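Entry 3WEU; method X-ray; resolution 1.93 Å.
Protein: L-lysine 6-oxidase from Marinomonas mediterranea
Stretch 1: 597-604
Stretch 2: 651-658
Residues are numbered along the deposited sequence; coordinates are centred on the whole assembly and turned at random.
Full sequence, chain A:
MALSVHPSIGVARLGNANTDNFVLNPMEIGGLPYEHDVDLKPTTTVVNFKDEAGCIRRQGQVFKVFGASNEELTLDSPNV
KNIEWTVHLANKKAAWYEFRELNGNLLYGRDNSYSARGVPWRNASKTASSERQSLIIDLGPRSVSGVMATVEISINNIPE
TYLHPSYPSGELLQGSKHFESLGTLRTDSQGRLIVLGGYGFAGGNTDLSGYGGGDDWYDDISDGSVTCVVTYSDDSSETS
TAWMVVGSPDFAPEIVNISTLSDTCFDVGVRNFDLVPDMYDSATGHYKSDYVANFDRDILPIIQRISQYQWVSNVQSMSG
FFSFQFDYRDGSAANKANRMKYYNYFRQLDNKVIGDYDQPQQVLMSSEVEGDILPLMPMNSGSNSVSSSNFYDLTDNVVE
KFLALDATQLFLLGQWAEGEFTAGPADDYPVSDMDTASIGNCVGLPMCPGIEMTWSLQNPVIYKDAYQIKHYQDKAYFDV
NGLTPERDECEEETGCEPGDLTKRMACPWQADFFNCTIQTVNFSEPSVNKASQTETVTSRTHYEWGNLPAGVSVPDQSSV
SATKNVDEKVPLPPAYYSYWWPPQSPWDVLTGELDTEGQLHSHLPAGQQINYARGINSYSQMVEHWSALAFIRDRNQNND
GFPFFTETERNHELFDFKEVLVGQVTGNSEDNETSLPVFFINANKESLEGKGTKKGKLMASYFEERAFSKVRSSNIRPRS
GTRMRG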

# COMPACT_ATOMS: atom_id res chain seq x y z
N GLU A 597 34.46 -19.01 -3.89
CA GLU A 597 33.86 -17.72 -4.15
C GLU A 597 32.32 -17.83 -4.28
O GLU A 597 31.57 -17.04 -3.69
N GLY A 598 31.86 -18.77 -5.11
CA GLY A 598 30.41 -19.05 -5.24
C GLY A 598 29.75 -19.50 -3.98
O GLY A 598 28.61 -19.07 -3.70
N GLN A 599 30.45 -20.22 -3.11
CA GLN A 599 29.86 -20.58 -1.84
C GLN A 599 29.70 -19.38 -0.89
O GLN A 599 28.66 -19.25 -0.21
N LEU A 600 30.68 -18.50 -0.89
CA LEU A 600 30.58 -17.29 -0.05
C LEU A 600 29.45 -16.40 -0.51
O LEU A 600 28.71 -15.91 0.30
N HIS A 601 29.30 -16.24 -1.82
CA HIS A 601 28.25 -15.33 -2.30
C HIS A 601 26.86 -15.95 -2.19
O HIS A 601 25.88 -15.22 -2.05
N SER A 602 26.78 -17.28 -2.28
CA SER A 602 25.45 -17.92 -2.19
C SER A 602 25.13 -18.27 -0.72
O SER A 602 23.98 -18.55 -0.39
N HIS A 603 26.12 -18.23 0.15
CA HIS A 603 26.01 -18.54 1.60
C HIS A 603 25.64 -19.97 1.89
O HIS A 603 25.14 -20.27 2.95
N LEU A 604 25.86 -20.85 0.94
CA LEU A 604 25.50 -22.21 1.15
C LEU A 604 26.57 -23.15 0.65
O LEU A 604 27.18 -22.90 -0.40
N ASN A 651 22.37 -15.50 -10.01
CA ASN A 651 23.09 -14.21 -9.79
C ASN A 651 23.07 -13.94 -8.29
O ASN A 651 22.25 -13.12 -7.74
N HIS A 652 23.97 -14.63 -7.62
CA HIS A 652 23.97 -14.65 -6.17
C HIS A 652 24.22 -13.25 -5.61
O HIS A 652 23.72 -12.90 -4.52
N GLU A 653 24.93 -12.43 -6.39
CA GLU A 653 25.30 -11.09 -5.92
C GLU A 653 24.12 -10.14 -5.73
O GLU A 653 24.22 -9.18 -4.97
N LEU A 654 23.01 -10.44 -6.40
CA LEU A 654 21.78 -9.70 -6.20
C LEU A 654 21.21 -9.77 -4.79
O LEU A 654 20.53 -8.85 -4.32
N PHE A 655 21.42 -10.89 -4.13
CA PHE A 655 20.67 -11.19 -2.93
C PHE A 655 21.49 -10.82 -1.71
O PHE A 655 22.70 -10.96 -1.72
N ASP A 656 20.85 -10.33 -0.69
CA ASP A 656 21.43 -10.25 0.61
C ASP A 656 21.01 -11.44 1.41
O ASP A 656 20.09 -12.20 1.01
N PHE A 657 21.57 -11.53 2.60
CA PHE A 657 21.38 -12.70 3.40
C PHE A 657 21.46 -12.35 4.85
O PHE A 657 22.33 -11.61 5.22
N LYS A 658 20.60 -12.92 5.68
CA LYS A 658 20.75 -12.78 7.11
C LYS A 658 20.48 -14.07 7.73
O LYS A 658 19.51 -14.78 7.34

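Three histidines and a phenylalanine carry this contact, which is built from ring faces and CH-pi packing, with no direct hydrogen bond between the stretches. The helix of stretch 1 runs out at S602, and its last turn and the residue after it meet the 3-10 segment and strand of stretch 2.

H652 covers the most surface. Its CA-to-CB bond points toward the helix end, and chi1 near -63° (m) lays the imidazole against S602. The CA atoms of S602 and H652 are 5.4 Å apart, and S602 CB sits over one face of the ring, 3.4 Å from its centroid, with S602 CB to H652 ND1 at 3.3 Å. In the p rotamer, S602 OG donates to G598 O at 2.9 Å, so the residue meets its neighbour through carbon while its polar end is satisfied at home. H652 NE2 is hydrogen-bonded elsewhere in the structure.

The CA-to-CB bond of H601 also points toward stretch 2, its CB 3.9 Å from H652 CB. In the m rotamer, its ring lies beneath the side chain of E653, whose CG is 4.2 Å from the ring centroid and over the face. The CA-to-CB bond of E653 points sideways, but its m, t conformation brings its end nearer the histidine. The carboxylate is close without bonding: H601 NE2 to E653 OE2 is 3.4 Å, at a poor angle, and OE2 lies over the ring face, so the approach is not that of an in-plane N-H donor.

The third cluster begins where the helix stops. H603 leaves helical geometry with positive phi (64°), and its CA-to-CB bond points toward the strand. With H603 in m and F657 in t, the rings form an offset stack, planes 6° apart and centroids 4.2 Å apart. The offset lets each CB cover the other ring: H603 CB is 3.8 Å from the phenylalanine centroid, almost on its normal, and F657 CB is 3.6 Å from the imidazole centroid.

Water supplies the polar links. Water 1 donates to both H601 O and H652 O, at 2.8 Å each, joining the backbone of the helix end to that of the 3-10 segment. Water 2 lies 2.8 Å from H603 NE2 and donates to F655 O at 2.7 Å, tying the stacked histidine to the backbone of stretch 2. The design lesson is division by chemistry: ring faces and CH groups make most of the close packing, and two waters bridge four polar atoms.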

# COMPACT_ATOMS: atom_id res chain seq x y z
CB GLU A 597 34.44 -17.13 -5.41
CG GLU A 597 33.91 -15.79 -5.74
CD GLU A 597 34.59 -15.22 -6.99
OE1 GLU A 597 35.52 -15.87 -7.56
OE2 GLU A 597 34.15 -14.14 -7.38
CB GLN A 599 30.55 -21.75 -1.15
CG GLN A 599 30.46 -23.04 -1.98
CD GLN A 599 30.95 -24.25 -1.25
OE1 GLN A 599 31.33 -24.18 -0.07
NE2 GLN A 599 30.81 -25.42 -1.90
CB LEU A 600 31.91 -16.52 -0.05
CG LEU A 600 33.07 -17.25 0.60
CD1 LEU A 600 34.32 -16.41 0.38
CD2 LEU A 600 32.86 -17.53 2.10
CB HIS A 601 28.48 -14.96 -3.73
CG HIS A 601 29.51 -13.91 -3.88
ND1 HIS A 601 29.35 -12.65 -3.34
CD2 HIS A 601 30.76 -13.95 -4.40
CE1 HIS A 601 30.47 -11.97 -3.51
NE2 HIS A 601 31.34 -12.74 -4.15
CB SER A 602 25.45 -19.17 -3.09
OG SER A 602 26.18 -20.15 -2.46
CB HIS A 603 24.97 -17.63 2.27
CG HIS A 603 25.23 -16.20 2.00
ND1 HIS A 603 26.18 -15.49 2.68
CD2 HIS A 603 24.80 -15.40 1.01
CE1 HIS A 603 26.27 -14.27 2.18
NE2 HIS A 603 25.43 -14.19 1.17
CB LEU A 604 24.20 -22.53 0.38
CG LEU A 604 22.92 -21.82 0.90
CD1 LEU A 604 21.80 -21.94 -0.16
CD2 LEU A 604 22.55 -22.38 2.27
CB ASN A 651 22.46 -13.10 -10.59
CG ASN A 651 22.32 -13.43 -12.09
OD1 ASN A 651 22.79 -14.41 -12.58
ND2 ASN A 651 21.71 -12.56 -12.81
CB HIS A 652 25.07 -15.55 -5.62
CG HIS A 652 24.91 -16.97 -5.98
ND1 HIS A 652 23.84 -17.73 -5.59
CD2 HIS A 652 25.69 -17.78 -6.76
CE1 HIS A 652 23.98 -18.95 -6.07
NE2 HIS A 652 25.10 -19.01 -6.78
CB GLU A 653 26.37 -10.48 -6.83
CG GLU A 653 27.70 -11.20 -6.57
CD GLU A 653 28.97 -10.45 -7.11
OE1 GLU A 653 28.87 -9.61 -8.03
OE2 GLU A 653 30.09 -10.71 -6.61
CB LEU A 654 20.73 -10.18 -7.19
CG LEU A 654 19.37 -9.49 -7.06
CD1 LEU A 654 19.49 -8.02 -7.42
CD2 LEU A 654 18.38 -10.16 -7.96
CB PHE A 655 20.31 -12.69 -2.93
CG PHE A 655 19.45 -13.10 -4.06
CD1 PHE A 655 18.09 -12.90 -3.98
CD2 PHE A 655 19.97 -13.68 -5.19
CE1 PHE A 655 17.27 -13.26 -5.02
CE2 PHE A 655 19.18 -13.98 -6.26
CZ PHE A 655 17.80 -13.83 -6.16
CB ASP A 656 20.88 -9.03 1.33
CG ASP A 656 21.68 -7.81 1.13
OD1 ASP A 656 22.32 -7.62 0.01
OD2 ASP A 656 21.57 -7.02 2.10
CB PHE A 657 22.47 -13.67 3.03
CG PHE A 657 22.55 -14.86 3.91
CD1 PHE A 657 21.69 -15.91 3.69
CD2 PHE A 657 23.51 -14.95 4.93
CE1 PHE A 657 21.76 -17.08 4.47
CE2 PHE A 657 23.56 -16.08 5.72
CZ PHE A 657 22.67 -17.15 5.50
CB LYS A 658 19.75 -11.74 7.62
CG LYS A 658 20.02 -11.27 9.06
CD LYS A 658 19.34 -9.93 9.39
CE LYS A 658 18.93 -9.17 8.12
NZ LYS A 658 19.05 -7.70 8.24
O HOH W 1 23.19 -14.76 -2.43
O HOH W 2 24.89 -11.84 -0.33